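Local coordinates for protein heat shock protease HtrA (Thermotoga maritima, PDB 1L1J) that probably acts as an ATP-independent serine endopeptidase of the heat-shock response, represented here by its trypsin-like protease domain, at residues A14-K19 with P118-G123. Sequence-based numbering, arbitrary orientation.
Sequences APAVVK and PYLEFG
Pro15 meets Pro118 through its backbone: the carbonyl oxygen O of Pro15 lies 3.4 Å from ring carbon CG of Pro118. The two segments, 14-19 and 118-123, bury 205 Å² together, and no hydrogen bond crosses between them; the contacts between side chains are apolar.

Ala16 supplies the largest share from the 14-19 side. Its CA and that of Pro118 are 5.5 Å apart, the nearest CA approach of the two backbones, and its CB bond points toward 118-123. This one methyl touches three successive residues. Its CB is 3.8 Å from the carbonyl O of Pro118 and also reaches CA of Tyr119. From Ala16 CB to CD1 of Leu120 the distance is 3.7 Å. CD2 of Leu120 is also near, 3.8 Å from Ala16 CB, so the methyl faces both branches of the leucine fork. A chi1 of -72° sets CG of Leu120 anti to its own carbonyl carbon, and the CB bond of that residue likewise points toward 14-19. Ala16 sits at the end of a 3-10 turn over 14-16, in which Val17 N donates to Ala14 O at 2.9 Å; from Val17 onward the chain is a strand and leaves the contact.

Both segments also bond to a common neighbour, for Ala16 and Leu120 each make backbone hydrogen bonds with Ile62 of strand 54-64, while Leu120 packs its side chain on Phe61. The contact thus joins the 3-10 turn leading into strand 17-23, in the antiparallel N-terminal sheet, to the linker entering strand 121-122 of the second sheet, at the junction of the two halves of the trypsin-like fold and away from the predicted catalytic triad.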
ATOM      1  N   ALA A  14      -0.236  -5.712  11.522  1.00 50.97           N
ATOM      2  CA  ALA A  14      -0.774  -6.618  10.510  1.00 52.09           C
ATOM      3  C   ALA A  14      -2.309  -6.635  10.390  1.00 52.35           C
ATOM      4  O   ALA A  14      -2.859  -6.532   9.292  1.00 52.66           O
ATOM      5  CB  ALA A  14      -0.263  -8.032  10.771  1.00 52.73           C
ATOM      6  N   PRO A  15      -3.020  -6.752  11.522  1.00 51.79           N
ATOM      7  CA  PRO A  15      -4.480  -6.787  11.475  1.00 51.20           C
ATOM      8  C   PRO A  15      -5.154  -5.558  10.880  1.00 51.46           C
ATOM      9  O   PRO A  15      -6.369  -5.542  10.712  1.00 52.92           O
ATOM     10  CB  PRO A  15      -4.854  -7.024  12.929  1.00 50.03           C
ATOM     11  CG  PRO A  15      -3.823  -6.264  13.645  1.00 52.11           C
ATOM     12  CD  PRO A  15      -2.556  -6.655  12.916  1.00 52.55           C
ATOM     13  N   ALA A  16      -4.376  -4.536  10.539  1.00 51.33           N
ATOM     14  CA  ALA A  16      -4.946  -3.322   9.954  1.00 49.95           C
ATOM     15  C   ALA A  16      -4.565  -3.178   8.476  1.00 50.67           C
ATOM     16  O   ALA A  16      -4.975  -2.212   7.807  1.00 49.81           O
ATOM     17  CB  ALA A  16      -4.483  -2.092  10.737  1.00 48.91           C
ATOM     18  N   VAL A  17      -3.782  -4.137   7.968  1.00 50.15           N
ATOM     19  CA  VAL A  17      -3.343  -4.118   6.566  1.00 48.38           C
ATOM     20  C   VAL A  17      -4.296  -4.974   5.731  1.00 47.46           C
ATOM     21  O   VAL A  17      -4.414  -6.170   5.949  1.00 46.35           O
ATOM     22  CB  VAL A  17      -1.904  -4.652   6.433  1.00 47.08           C
ATOM     23  CG1 VAL A  17      -1.368  -4.344   5.051  1.00 45.53           C
ATOM     24  CG2 VAL A  17      -1.017  -4.029   7.501  1.00 45.16           C
ATOM     25  N   VAL A  18      -4.962  -4.352   4.766  1.00 47.91           N
ATOM     26  CA  VAL A  18      -5.952  -5.046   3.955  1.00 47.93           C
ATOM     27  C   VAL A  18      -5.566  -5.334   2.520  1.00 49.39           C
ATOM     28  O   VAL A  18      -4.555  -4.857   2.022  1.00 50.81           O
ATOM     29  CB  VAL A  18      -7.270  -4.248   3.897  1.00 47.00           C
ATOM     30  CG1 VAL A  18      -7.677  -3.790   5.277  1.00 45.88           C
ATOM     31  CG2 VAL A  18      -7.104  -3.056   2.969  1.00 47.53           C
ATOM     32  N   LYS A  19      -6.425  -6.110   1.869  1.00 51.28           N
ATOM     33  CA  LYS A  19      -6.291  -6.510   0.472  1.00 52.92           C
ATOM     34  C   LYS A  19      -7.275  -5.654  -0.338  1.00 54.46           C
ATOM     35  O   LYS A  19      -8.256  -5.150   0.206  1.00 54.87           O
ATOM     36  CB  LYS A  19      -6.660  -7.997   0.334  1.00 52.53           C
ATOM     37  CG  LYS A  19      -7.039  -8.447  -1.076  1.00 50.75           C
ATOM     38  CD  LYS A  19      -7.711  -9.819  -1.064  1.00 50.90           C
ATOM     39  CE  LYS A  19      -8.204 -10.212  -2.468  1.00 51.07           C
ATOM     40  NZ  LYS A  19      -9.059 -11.443  -2.484  1.00 49.19           N
ATOM     41  N   PRO A 118      -9.376  -1.677  13.514  1.00 66.87           N
ATOM     42  CA  PRO A 118      -8.040  -1.406  14.055  1.00 64.40           C
ATOM     43  C   PRO A 118      -7.385  -0.442  13.066  1.00 62.16           C
ATOM     44  O   PRO A 118      -7.692  -0.475  11.871  1.00 59.44           O
ATOM     45  CB  PRO A 118      -7.382  -2.781  14.059  1.00 64.76           C
ATOM     46  CG  PRO A 118      -8.027  -3.460  12.882  1.00 65.36           C
ATOM     47  CD  PRO A 118      -9.474  -3.075  13.051  1.00 65.86           C
ATOM     48  N   TYR A 119      -6.493   0.413  13.544  1.00 61.04           N
ATOM     49  CA  TYR A 119      -5.871   1.373  12.645  1.00 60.98           C
ATOM     50  C   TYR A 119      -4.433   1.701  12.990  1.00 59.99           C
ATOM     51  O   TYR A 119      -4.000   1.545  14.136  1.00 58.57           O
ATOM     52  CB  TYR A 119      -6.678   2.665  12.645  1.00 62.22           C
ATOM     53  CG  TYR A 119      -6.725   3.300  14.007  1.00 63.77           C
ATOM     54  CD1 TYR A 119      -6.064   4.502  14.258  1.00 64.18           C
ATOM     55  CD2 TYR A 119      -7.392   2.675  15.066  1.00 64.16           C
ATOM     56  CE1 TYR A 119      -6.067   5.072  15.537  1.00 64.81           C
ATOM     57  CE2 TYR A 119      -7.399   3.232  16.344  1.00 64.12           C
ATOM     58  CZ  TYR A 119      -6.734   4.430  16.573  1.00 64.57           C
ATOM     59  OH  TYR A 119      -6.743   4.993  17.831  1.00 65.82           O
ATOM     60  N   LEU A 120      -3.706   2.175  11.978  1.00 58.52           N
ATOM     61  CA  LEU A 120      -2.313   2.568  12.136  1.00 56.27           C
ATOM     62  C   LEU A 120      -2.232   4.071  12.385  1.00 55.07           C
ATOM     63  O   LEU A 120      -3.147   4.809  12.057  1.00 54.88           O
ATOM     64  CB  LEU A 120      -1.510   2.211  10.878  1.00 55.36           C
ATOM     65  CG  LEU A 120      -1.160   0.756  10.526  1.00 53.64           C
ATOM     66  CD1 LEU A 120      -1.484  -0.161  11.693  1.00 51.51           C
ATOM     67  CD2 LEU A 120      -1.911   0.333   9.277  1.00 51.16           C
ATOM     68  N   GLU A 121      -1.136   4.523  12.975  1.00 56.08           N
ATOM     69  CA  GLU A 121      -0.956   5.940  13.234  1.00 57.36           C
ATOM     70  C   GLU A 121       0.119   6.496  12.309  1.00 57.09           C
ATOM     71  O   GLU A 121       1.025   5.779  11.894  1.00 57.74           O
ATOM     72  CB  GLU A 121      -0.551   6.158  14.686  1.00 59.44           C
ATOM     73  CG  GLU A 121      -1.496   5.505  15.675  1.00 65.24           C
ATOM     74  CD  GLU A 121      -1.212   5.912  17.112  1.00 68.72           C
ATOM     75  OE1 GLU A 121      -0.058   5.717  17.573  1.00 69.99           O
ATOM     76  OE2 GLU A 121      -2.142   6.430  17.775  1.00 69.01           O
ATOM     77  N   PHE A 122       0.011   7.774  11.974  1.00 56.40           N
ATOM     78  CA  PHE A 122       0.988   8.403  11.096  1.00 55.14           C
ATOM     79  C   PHE A 122       2.219   8.856  11.863  1.00 54.70           C
ATOM     80  O   PHE A 122       2.141   9.270  13.015  1.00 53.44           O
ATOM     81  CB  PHE A 122       0.367   9.610  10.386  1.00 54.90           C
ATOM     82  CG  PHE A 122      -0.787   9.260   9.482  1.00 55.98           C
ATOM     83  CD1 PHE A 122      -1.625  10.256   8.993  1.00 55.74           C
ATOM     84  CD2 PHE A 122      -1.022   7.940   9.102  1.00 55.73           C
ATOM     85  CE1 PHE A 122      -2.684   9.938   8.143  1.00 56.14           C
ATOM     86  CE2 PHE A 122      -2.075   7.614   8.254  1.00 54.69           C
ATOM     87  CZ  PHE A 122      -2.905   8.612   7.771  1.00 55.97           C
ATOM     88  N   GLY A 123       3.369   8.743  11.218  1.00 54.97           N
ATOM     89  CA  GLY A 123       4.595   9.190  11.834  1.00 53.67           C
ATOM     90  C   GLY A 123       4.820  10.560  11.231  1.00 53.24           C
ATOM     91  O   GLY A 123       3.868  11.214  10.808  1.00 52.45           O
TER